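Local coordinates for MNMC2 (Aquifex aeolicus, PDB 3VYW), which methylates the modified wobble uridine of bacterial tRNA with S-adenosylmethionine as methyl donor, working without the usually fused oxidase domain, at residues Lys219-Ser224 with Leu259-Pro264. Residues are numbered along the deposited sequence; the frame is centred on the assembly and turned at random.
Sequences KGYWVS and LKAPVP
With CG anti to the carbonyl carbon and beside the backbone N (chi1 -74°), and the ring turned across that bond (chi2 95°), Y221 sends its hydroxyl out of strand 220-224 to the loop 259-264. There OH donates a hydrogen bond to P262 O at 2.6 Å. The C=O...donor angle of 138°, with the donor in the carbonyl plane, puts the hydroxyl on a lone pair of P262 O, and the acceptor lies at the ring edge, near the ring plane. P262 N, 3.4 Å from Y221 OH, is a proline nitrogen without hydrogen and is no second partner. A261 CB points toward the strand and lies against the hydroxyl end of the ring, 3.4 Å from Y221 CZ. That methyl also lies 3.6 Å from K219 O. V263 touches more loosely, its CG1 standing 4.5 Å from Y221 CE2. A phenylalanine at Y221 would remove the hydroxyl and probably cost the loop its one direct hydrogen bond to the strand, although the ring could still meet A261. K219, its chain bent at chi2, starts away from the loop but its end comes back nearer, with NZ 3.8 Å from K260 O, too long for a hydrogen bond. The closest backbone approach is also here, K219 CA to A261 CA at 4.7 Å, so the segments meet around K219-Y221, and W222 to S224 run away from the loop. S258 OG bridges them from the end of strand 253-258, hydrogen-bonded to both G220 O and A261 N. The contact thus joins the start of an inner strand of the Rossmann-like methyltransferase sheet, away from the S-adenosylmethionine site, to the chain leaving that sheet: strand 220-224 lies between parallel 187-192 and antiparallel 253-258, and loop 259-264 leads on toward helix 268-276.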
ATOM      1  N   LYS A 219      -8.518 -10.319 -14.371  1.00 44.98           N
ATOM      2  CA  LYS A 219      -9.074 -11.240 -13.424  1.00 50.31           C
ATOM      3  C   LYS A 219      -8.237 -11.264 -12.187  1.00 46.67           C
ATOM      4  O   LYS A 219      -8.471 -12.026 -11.312  1.00 43.47           O
ATOM      5  CB  LYS A 219      -9.149 -12.632 -14.019  1.00 56.93           C
ATOM      6  CG  LYS A 219     -10.096 -12.739 -15.185  1.00 63.23           C
ATOM      7  CD  LYS A 219     -11.504 -12.943 -14.710  1.00 67.00           C
ATOM      8  CE  LYS A 219     -12.450 -13.100 -15.870  1.00 70.52           C
ATOM      9  NZ  LYS A 219     -13.850 -13.051 -15.394  1.00 73.49           N
ATOM     10  N   GLY A 220      -7.224 -10.430 -12.165  1.00 45.46           N
ATOM     11  CA  GLY A 220      -6.393 -10.242 -11.019  1.00 42.99           C
ATOM     12  C   GLY A 220      -7.055  -9.433  -9.940  1.00 43.69           C
ATOM     13  O   GLY A 220      -7.953  -8.677 -10.190  1.00 44.94           O
ATOM     14  N   TYR A 221      -6.525  -9.580  -8.745  1.00 42.92           N
ATOM     15  CA  TYR A 221      -6.994  -8.961  -7.530  1.00 42.24           C
ATOM     16  C   TYR A 221      -5.996  -7.972  -6.926  1.00 41.58           C
ATOM     17  O   TYR A 221      -4.833  -8.216  -6.877  1.00 36.02           O
ATOM     18  CB  TYR A 221      -7.298 -10.047  -6.509  1.00 44.67           C
ATOM     19  CG  TYR A 221      -8.545 -10.802  -6.803  1.00 49.48           C
ATOM     20  CD1 TYR A 221      -8.514 -11.977  -7.496  1.00 46.57           C
ATOM     21  CD2 TYR A 221      -9.760 -10.330  -6.405  1.00 45.67           C
ATOM     22  CE1 TYR A 221      -9.656 -12.660  -7.772  1.00 47.18           C
ATOM     23  CE2 TYR A 221     -10.903 -11.011  -6.674  1.00 45.32           C
ATOM     24  CZ  TYR A 221     -10.844 -12.178  -7.359  1.00 51.25           C
ATOM     25  OH  TYR A 221     -11.996 -12.839  -7.620  1.00 49.50           O
ATOM     26  N   TRP A 222      -6.504  -6.855  -6.455  1.00 35.42           N
ATOM     27  CA  TRP A 222      -5.717  -5.872  -5.787  1.00 31.54           C
ATOM     28  C   TRP A 222      -6.063  -5.905  -4.341  1.00 29.43           C
ATOM     29  O   TRP A 222      -7.197  -5.827  -4.002  1.00 27.49           O
ATOM     30  CB  TRP A 222      -6.057  -4.538  -6.374  1.00 32.25           C
ATOM     31  CG  TRP A 222      -5.417  -3.333  -5.762  1.00 32.30           C
ATOM     32  CD1 TRP A 222      -4.391  -2.611  -6.263  1.00 32.60           C
ATOM     33  CD2 TRP A 222      -5.815  -2.610  -4.567  1.00 32.48           C
ATOM     34  NE1 TRP A 222      -4.113  -1.564  -5.479  1.00 34.76           N
ATOM     35  CE2 TRP A 222      -4.911  -1.515  -4.445  1.00 32.82           C
ATOM     36  CE3 TRP A 222      -6.765  -2.788  -3.606  1.00 32.25           C
ATOM     37  CZ2 TRP A 222      -4.980  -0.625  -3.409  1.00 33.18           C
ATOM     38  CZ3 TRP A 222      -6.807  -1.902  -2.556  1.00 30.38           C
ATOM     39  CH2 TRP A 222      -5.940  -0.846  -2.468  1.00 30.08           C
ATOM     40  N   VAL A 223      -5.083  -6.049  -3.479  1.00 26.89           N
ATOM     41  CA  VAL A 223      -5.342  -6.201  -2.071  1.00 31.00           C
ATOM     42  C   VAL A 223      -4.589  -5.243  -1.164  1.00 36.21           C
ATOM     43  O   VAL A 223      -3.464  -4.916  -1.398  1.00 37.13           O
ATOM     44  CB  VAL A 223      -5.106  -7.637  -1.602  1.00 30.52           C
ATOM     45  CG1 VAL A 223      -6.060  -8.567  -2.262  1.00 28.17           C
ATOM     46  CG2 VAL A 223      -3.702  -8.078  -1.863  1.00 32.00           C
ATOM     47  N   SER A 224      -5.249  -4.789  -0.126  1.00 30.48           N
ATOM     48  CA  SER A 224      -4.606  -3.997   0.867  1.00 28.82           C
ATOM     49  C   SER A 224      -5.276  -4.172   2.195  1.00 31.95           C
ATOM     50  O   SER A 224      -6.409  -4.519   2.266  1.00 33.89           O
ATOM     51  CB  SER A 224      -4.606  -2.543   0.453  1.00 28.95           C
ATOM     52  OG  SER A 224      -3.985  -1.764   1.407  1.00 29.84           O
ATOM     53  N   LEU A 259     -10.869  -5.660 -11.555  1.00 38.22           N
ATOM     54  CA  LEU A 259     -11.596  -5.129 -12.664  1.00 39.75           C
ATOM     55  C   LEU A 259     -12.704  -6.038 -13.108  1.00 41.53           C
ATOM     56  O   LEU A 259     -13.780  -5.611 -13.346  1.00 42.64           O
ATOM     57  CB  LEU A 259     -10.652  -4.940 -13.810  1.00 37.72           C
ATOM     58  CG  LEU A 259      -9.597  -3.933 -13.552  1.00 38.77           C
ATOM     59  CD1 LEU A 259      -8.569  -4.011 -14.641  1.00 35.17           C
ATOM     60  CD2 LEU A 259     -10.236  -2.578 -13.558  1.00 37.00           C
ATOM     61  N   LYS A 260     -12.405  -7.308 -13.274  1.00 46.76           N
ATOM     62  CA  LYS A 260     -13.415  -8.245 -13.700  1.00 50.15           C
ATOM     63  C   LYS A 260     -13.685  -9.488 -12.872  1.00 47.61           C
ATOM     64  O   LYS A 260     -14.643 -10.143 -13.123  1.00 51.06           O
ATOM     65  CB  LYS A 260     -13.184  -8.641 -15.141  1.00 48.69           C
ATOM     66  CG  LYS A 260     -14.093  -7.936 -16.101  1.00 45.32           C
ATOM     67  CD  LYS A 260     -13.468  -6.684 -16.615  1.00 51.30           C
ATOM     68  CE  LYS A 260     -14.100  -6.289 -17.921  1.00 55.41           C
ATOM     69  NZ  LYS A 260     -14.874  -5.035 -17.851  1.00 59.13           N
ATOM     70  N   ALA A 261     -12.855  -9.839 -11.916  1.00 43.55           N
ATOM     71  CA  ALA A 261     -13.173 -10.974 -11.060  1.00 45.80           C
ATOM     72  C   ALA A 261     -14.124 -10.632  -9.933  1.00 50.21           C
ATOM     73  O   ALA A 261     -14.391  -9.499  -9.696  1.00 57.05           O
ATOM     74  CB  ALA A 261     -11.922 -11.608 -10.529  1.00 45.88           C
ATOM     75  N   PRO A 262     -14.667 -11.623  -9.269  1.00 49.37           N
ATOM     76  CA  PRO A 262     -15.591 -11.384  -8.178  1.00 47.60           C
ATOM     77  C   PRO A 262     -14.933 -10.941  -6.912  1.00 49.02           C
ATOM     78  O   PRO A 262     -13.859 -11.383  -6.587  1.00 46.11           O
ATOM     79  CB  PRO A 262     -16.257 -12.735  -7.978  1.00 44.06           C
ATOM     80  CG  PRO A 262     -15.435 -13.691  -8.722  1.00 48.80           C
ATOM     81  CD  PRO A 262     -14.902 -12.926  -9.866  1.00 52.84           C
ATOM     82  N   VAL A 263     -15.632 -10.094  -6.184  1.00 45.58           N
ATOM     83  CA  VAL A 263     -15.165  -9.573  -4.942  1.00 46.20           C
ATOM     84  C   VAL A 263     -16.235  -9.754  -3.911  1.00 50.44           C
ATOM     85  O   VAL A 263     -17.385  -9.712  -4.225  1.00 51.08           O
ATOM     86  CB  VAL A 263     -14.815  -8.097  -5.065  1.00 43.48           C
ATOM     87  CG1 VAL A 263     -14.071  -7.846  -6.344  1.00 38.49           C
ATOM     88  CG2 VAL A 263     -16.052  -7.260  -5.028  1.00 39.38           C
ATOM     89  N   PRO A 264     -15.807 -10.022  -2.696  1.00 52.26           N
ATOM     90  CA  PRO A 264     -16.676 -10.164  -1.546  1.00 55.34           C
ATOM     91  C   PRO A 264     -17.235  -8.827  -1.304  1.00 57.19           C
ATOM     92  O   PRO A 264     -16.589  -7.903  -1.638  1.00 59.26           O
ATOM     93  CB  PRO A 264     -15.711 -10.502  -0.430  1.00 54.28           C
ATOM     94  CG  PRO A 264     -14.390 -10.095  -0.916  1.00 54.62           C
ATOM     95  CD  PRO A 264     -14.426 -10.347  -2.366  1.00 52.99           C
TER